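Local coordinates for putative regulatory protein (PDB 2PZ9) that probably binds DNA as a TetR-family transcriptional regulator, through a predicted N-terminal helix-turn-helix, alongside an all-helical C-terminal domain, at residues 145-150 and 167-172; 99-104 and 208-213. All coordinates share one frame; numbering follows the deposited sequence.

Contact 1 (helices 139-155 and 165-176) is nested along the chain inside the loop closed by contact 2, which brings helix 100-113 against the end of helix 198-212. All four segments belong to the TetR-like C-terminal region, and the centres of the two contacts lie about 12 Å apart. Direct touches join them: Val-168 CG1 is 3.7 Å from Phe-213 CZ, and Lys-146 NZ lies 3.1 Å from Tyr-103 OH, a probable hydrogen bond. Both contacts also reach the second subunit, where helices 165-176 and 198-212 meet their copies, consistent with the four-helix dimer interface of TetR-family repressors. Leu-171 and Met-212, which touch each other, both also pack on the second subunit.

Contact 1: residues 145-150 and 167-172; sequences GKLDKL and DVLALI
The flat groups here, the carboxylates of Asp-148 and Asp-167, lie apart from the interface; neither segment holds an aromatic ring, so no ring face or edge takes part. Asp-148 pairs with Arg-151 on its own helix, while Asp-167 OD1 forms a salt bridge with Arg-201 of the second subunit. What joins 145-150 to 167-172 is aliphatic: 216 Å² is buried, the axes come within 10.2 Å at an angle of 116°, and the four touching pairs gather around Leu-169 and Val-168.

Leu-169 takes the largest share, 81 Å², and enters three of those pairs. Its CG stands anti to the backbone N (chi1 -176°), which sends its branches into the facing helix, where three side chains cross it at about right angles. Leu-147 meets it branch to branch, CD2 lying 4.0 Å from Leu-169 CD2. Leu-150 comes from the next turn, with CD1 4.1 Å from Leu-169 CB. Lys-146 lays its extended alkyl chain across the other branch, CD being 4.1 Å from Leu-169 CD1, so a charged residue supplies hydrocarbon here, while its NZ is hydrogen-bonded to Tyr-103 OH. Leu-150 is forked between two partners: its second branch, CD2, approaches Val-168 CG1 obliquely at 4.2 Å.

Helix 100-113 borders this layer, with Leu-100 against both Leu-150 and Ile-172, and Trp-163 touches Val-168. From the second subunit, Gln-192 packs on Leu-147 and Ile-175 on Leu-171, so both helices touch the partner chain, helix 165-176 also through Ala-170 and Asp-167.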
loop_
_atom_site.group_PDB
_atom_site.type_symbol
_atom_site.label_atom_id
_atom_site.label_comp_id
_atom_site.label_asym_id
_atom_site.label_seq_id
_atom_site.Cartn_x
_atom_site.Cartn_y
_atom_site.Cartn_z
ATOM N N GLY A 145 -5.633 -7.299 20.047
ATOM C CA GLY A 145 -4.899 -8.394 20.685
ATOM C C GLY A 145 -3.388 -8.281 20.504
ATOM O O GLY A 145 -2.616 -8.418 21.461
ATOM N N LYS A 146 -2.965 -8.032 19.270
ATOM C CA LYS A 146 -1.540 -7.906 18.966
ATOM C C LYS A 146 -0.888 -6.697 19.634
ATOM O O LYS A 146 0.273 -6.749 20.014
ATOM C CB LYS A 146 -1.313 -7.865 17.459
ATOM C CG LYS A 146 -1.660 -9.155 16.773
ATOM C CD LYS A 146 -1.358 -9.066 15.311
ATOM C CE LYS A 146 -2.004 -10.174 14.567
ATOM N NZ LYS A 146 -1.452 -10.166 13.177
ATOM N N LEU A 147 -1.634 -5.607 19.770
ATOM C CA LEU A 147 -1.125 -4.444 20.471
ATOM C C LEU A 147 -0.934 -4.803 21.930
ATOM O O LEU A 147 0.023 -4.368 22.558
ATOM C CB LEU A 147 -2.065 -3.249 20.324
ATOM C CG LEU A 147 -2.218 -2.692 18.905
ATOM C CD1 LEU A 147 -3.388 -1.717 18.832
ATOM C CD2 LEU A 147 -0.922 -2.049 18.408
ATOM N N ASP A 148 -1.822 -5.621 22.475
ATOM C CA ASP A 148 -1.583 -6.106 23.814
ATOM C C ASP A 148 -0.350 -7.002 23.906
ATOM O O ASP A 148 0.430 -6.879 24.834
ATOM C CB ASP A 148 -2.831 -6.746 24.395
ATOM C CG ASP A 148 -3.549 -5.805 25.333
ATOM O OD1 ASP A 148 -4.050 -4.760 24.857
ATOM O OD2 ASP A 148 -3.568 -6.083 26.556
ATOM N N LYS A 149 -0.160 -7.859 22.911
ATOM C CA LYS A 149 0.988 -8.758 22.835
ATOM C C LYS A 149 2.281 -7.927 22.803
ATOM O O LYS A 149 3.258 -8.236 23.485
ATOM C CB LYS A 149 0.853 -9.641 21.583
ATOM C CG LYS A 149 1.099 -11.157 21.760
ATOM C CD LYS A 149 -0.053 -11.990 21.087
ATOM C CE LYS A 149 0.393 -13.185 20.191
ATOM N NZ LYS A 149 1.340 -14.151 20.822
ATOM N N LEU A 150 2.280 -6.842 22.045
ATOM C CA LEU A 150 3.432 -5.950 22.030
ATOM C C LEU A 150 3.601 -5.187 23.347
ATOM O O LEU A 150 4.721 -5.063 23.822
ATOM C CB LEU A 150 3.379 -5.006 20.828
ATOM C CG LEU A 150 3.358 -5.712 19.455
ATOM C CD1 LEU A 150 2.588 -4.909 18.412
ATOM C CD2 LEU A 150 4.760 -6.051 18.952
ATOM N N ASP A 167 2.531 2.165 16.496
ATOM C CA ASP A 167 3.488 2.416 15.420
ATOM C C ASP A 167 4.214 1.124 14.984
ATOM O O ASP A 167 4.426 0.896 13.779
ATOM C CB ASP A 167 4.485 3.523 15.808
ATOM C CG ASP A 167 3.807 4.897 16.013
ATOM O OD1 ASP A 167 3.146 5.397 15.070
ATOM O OD2 ASP A 167 3.947 5.495 17.115
ATOM N N VAL A 168 4.578 0.283 15.951
ATOM C CA VAL A 168 5.330 -0.944 15.693
ATOM C C VAL A 168 4.534 -1.876 14.771
ATOM O O VAL A 168 5.044 -2.352 13.744
ATOM C CB VAL A 168 5.702 -1.668 17.026
ATOM C CG1 VAL A 168 6.469 -2.946 16.756
ATOM C CG2 VAL A 168 6.489 -0.753 17.934
ATOM N N LEU A 169 3.280 -2.104 15.136
ATOM C CA LEU A 169 2.399 -2.977 14.374
ATOM C C LEU A 169 2.200 -2.489 12.935
ATOM O O LEU A 169 2.497 -3.211 11.981
ATOM C CB LEU A 169 1.059 -3.112 15.086
ATOM C CG LEU A 169 0.078 -4.072 14.432
ATOM C CD1 LEU A 169 0.557 -5.490 14.653
ATOM C CD2 LEU A 169 -1.366 -3.876 14.925
ATOM N N ALA A 170 1.718 -1.249 12.794
ATOM C CA ALA A 170 1.502 -0.606 11.496
ATOM C C ALA A 170 2.714 -0.685 10.574
ATOM O O ALA A 170 2.610 -1.176 9.444
ATOM C CB ALA A 170 1.107 0.825 11.706
ATOM N N LEU A 171 3.844 -0.193 11.070
ATOM C CA LEU A 171 5.106 -0.220 10.339
ATOM C C LEU A 171 5.462 -1.602 9.797
ATOM O O LEU A 171 5.670 -1.784 8.587
ATOM C CB LEU A 171 6.260 0.282 11.217
ATOM C CG LEU A 171 6.186 1.774 11.581
ATOM C CD1 LEU A 171 7.050 2.085 12.808
ATOM C CD2 LEU A 171 6.504 2.697 10.374
ATOM N N ILE A 172 5.521 -2.579 10.687
ATOM C CA ILE A 172 5.939 -3.899 10.273
ATOM C C ILE A 172 5.012 -4.514 9.178
ATOM O O ILE A 172 5.490 -5.066 8.175
ATOM C CB ILE A 172 6.136 -4.801 11.492
ATOM C CG1 ILE A 172 7.252 -4.214 12.364
ATOM C CG2 ILE A 172 6.487 -6.226 11.042
ATOM C CD1 ILE A 172 7.428 -4.900 13.689
#

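Contact 2: residues 99-104 and 208-213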
loop_
_atom_site.group_PDB
_atom_site.type_symbol
_atom_site.label_atom_id
_atom_site.label_comp_id
_atom_site.label_asym_id
_atom_site.label_seq_id
_atom_site.Cartn_x
_atom_site.Cartn_y
_atom_site.Cartn_z
ATOM N N ASP A 99 10.232 -12.221 17.930
ATOM C CA ASP A 99 10.841 -12.287 16.618
ATOM C C ASP A 99 10.006 -11.500 15.624
ATOM O O ASP A 99 9.221 -12.043 14.843
ATOM C CB ASP A 99 11.022 -13.735 16.160
ATOM C CG ASP A 99 11.774 -13.850 14.817
ATOM O OD1 ASP A 99 12.252 -12.843 14.251
ATOM O OD2 ASP A 99 11.885 -14.971 14.309
ATOM N N LEU A 100 10.175 -10.199 15.660
ATOM C CA LEU A 100 9.455 -9.353 14.761
ATOM C C LEU A 100 9.928 -9.486 13.300
ATOM O O LEU A 100 9.081 -9.524 12.402
ATOM C CB LEU A 100 9.521 -7.928 15.258
ATOM C CG LEU A 100 8.807 -7.754 16.590
ATOM C CD1 LEU A 100 9.223 -6.439 17.188
ATOM C CD2 LEU A 100 7.297 -7.834 16.446
ATOM N N PRO A 101 11.269 -9.564 13.046
ATOM C CA PRO A 101 11.689 -9.763 11.634
ATOM C C PRO A 101 11.234 -11.103 11.033
ATOM O O PRO A 101 10.949 -11.179 9.835
ATOM C CB PRO A 101 13.229 -9.658 11.691
ATOM C CG PRO A 101 13.610 -9.846 13.121
ATOM C CD PRO A 101 12.430 -9.453 13.964
ATOM N N GLY A 102 11.170 -12.140 11.867
ATOM C CA GLY A 102 10.644 -13.425 11.464
ATOM C C GLY A 102 9.169 -13.251 11.174
ATOM O O GLY A 102 8.644 -13.837 10.232
ATOM N N TYR A 103 8.497 -12.437 11.980
ATOM C CA TYR A 103 7.098 -12.106 11.741
ATOM C C TYR A 103 6.918 -11.490 10.348
ATOM O O TYR A 103 5.983 -11.832 9.608
ATOM C CB TYR A 103 6.590 -11.151 12.839
ATOM C CG TYR A 103 5.185 -10.637 12.632
ATOM C CD1 TYR A 103 4.905 -9.263 12.694
ATOM C CD2 TYR A 103 4.121 -11.515 12.362
ATOM C CE1 TYR A 103 3.591 -8.762 12.497
ATOM C CE2 TYR A 103 2.799 -11.030 12.169
ATOM C CZ TYR A 103 2.549 -9.659 12.238
ATOM O OH TYR A 103 1.273 -9.190 12.029
ATOM N N ALA A 104 7.825 -10.586 9.992
ATOM C CA ALA A 104 7.739 -9.869 8.728
ATOM C C ALA A 104 7.941 -10.828 7.576
ATOM O O ALA A 104 7.270 -10.697 6.563
ATOM C CB ALA A 104 8.757 -8.750 8.678
ATOM N N ALA A 208 15.988 -5.384 7.478
ATOM C CA ALA A 208 15.521 -4.049 7.796
ATOM C C ALA A 208 14.721 -4.025 9.102
ATOM O O ALA A 208 14.829 -3.081 9.907
ATOM C CB ALA A 208 14.701 -3.487 6.648
ATOM N N VAL A 209 13.913 -5.055 9.313
ATOM C CA VAL A 209 13.050 -5.089 10.480
ATOM C C VAL A 209 13.914 -5.408 11.676
ATOM O O VAL A 209 13.704 -4.847 12.767
ATOM C CB VAL A 209 11.878 -6.086 10.333
ATOM C CG1 VAL A 209 11.061 -6.182 11.625
ATOM C CG2 VAL A 209 10.976 -5.663 9.200
ATOM N N GLU A 210 14.903 -6.285 11.460
ATOM C CA GLU A 210 15.935 -6.500 12.459
ATOM C C GLU A 210 16.589 -5.173 12.864
ATOM O O GLU A 210 16.795 -4.929 14.058
ATOM C CB GLU A 210 16.977 -7.508 11.992
ATOM C CG GLU A 210 18.283 -7.526 12.838
ATOM C CD GLU A 210 18.082 -7.887 14.340
ATOM O OE1 GLU A 210 17.145 -8.666 14.680
ATOM O OE2 GLU A 210 18.880 -7.399 15.190
ATOM N N HIS A 211 16.891 -4.302 11.903
ATOM C CA HIS A 211 17.489 -3.018 12.262
ATOM C C HIS A 211 16.568 -2.147 13.084
ATOM O O HIS A 211 17.010 -1.528 14.025
ATOM C CB HIS A 211 18.031 -2.273 11.050
ATOM C CG HIS A 211 19.324 -2.828 10.554
ATOM N ND1 HIS A 211 19.396 -3.779 9.556
ATOM C CD2 HIS A 211 20.597 -2.605 10.951
ATOM C CE1 HIS A 211 20.658 -4.096 9.342
ATOM N NE2 HIS A 211 21.405 -3.398 10.175
HETATM N N MSE A 212 15.283 -2.121 12.765
HETATM C CA MSE A 212 14.357 -1.331 13.567
HETATM C C MSE A 212 14.199 -1.797 15.002
HETATM O O MSE A 212 14.412 -1.024 15.938
HETATM C CB MSE A 212 13.009 -1.329 12.938
HETATM C CG MSE A 212 12.847 -0.229 11.997
HETATM SE SE MSE A 212 11.444 -0.842 10.824
HETATM C CE MSE A 212 9.836 -0.635 11.947
ATOM N N PHE A 213 13.802 -3.054 15.166
ATOM C CA PHE A 213 13.606 -3.640 16.489
ATOM C C PHE A 213 14.522 -4.853 16.665
ATOM O O PHE A 213 14.114 -5.978 16.347
ATOM C CB PHE A 213 12.146 -4.057 16.684
ATOM C CG PHE A 213 11.153 -3.150 16.015
ATOM C CD1 PHE A 213 10.670 -3.443 14.738
ATOM C CD2 PHE A 213 10.679 -2.019 16.664
ATOM C CE1 PHE A 213 9.739 -2.605 14.125
ATOM C CE2 PHE A 213 9.751 -1.184 16.050
ATOM C CZ PHE A 213 9.282 -1.476 14.790
#
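Val-209 is the bump that fills the groove of helix 100-113. Its CG1, anti to the backbone N (chi1 175°), presses against the backbone between Leu-100 and Pro-101, coming to 3.6 Å from Pro-101 CA, while CG2 turns to the next turn and lies 3.8 Å from Ala-104 CB. Ala-104 offers just that one methyl to this branch. Pro-101 answers with a bump of its own: its CB rests 3.8 Å from Glu-210 N, and the ring continues beside the Glu-210 side chain, the two pointing the same way. Just past the end of helix 198-212, Phe-213 CB receives Leu-100 CD1 at 3.8 Å, and the same methyl approaches the Phe-213 ring obliquely. One face of that ring is covered near its rim by Met-212 CB, and Trp-163 makes an edge-to-face contact with it.

The two helix ends run nearly antiparallel, at 151° with axes 8.5 Å apart, within the all-helical C-terminal domain of the TetR fold; the first helix of this region thereby packs on its last. Asp-99 is the N-cap of helix 100-113. Gly-102 N gives its hydrogen to Asp-99 OD1 at 2.7 Å, arriving from above the carboxylate plane, 54° out of it. Pro-101 sits in the first turn, where a missing N-H costs no helical bond.

Asp-99 OD1 and Glu-210 OE1, 6.4 Å apart, would be like charges if both are ionised. Arg-215 reaches both, its NE in a salt bridge with Asp-99 OD1 and its backbone N hydrogen-bonded to Glu-210 OE1; the guanidinium at Asp-99 would do most to ease any repulsion. From helix 198-212, Ala-208 and Met-212 also pack on Met-212 and Ala-208 of the second subunit.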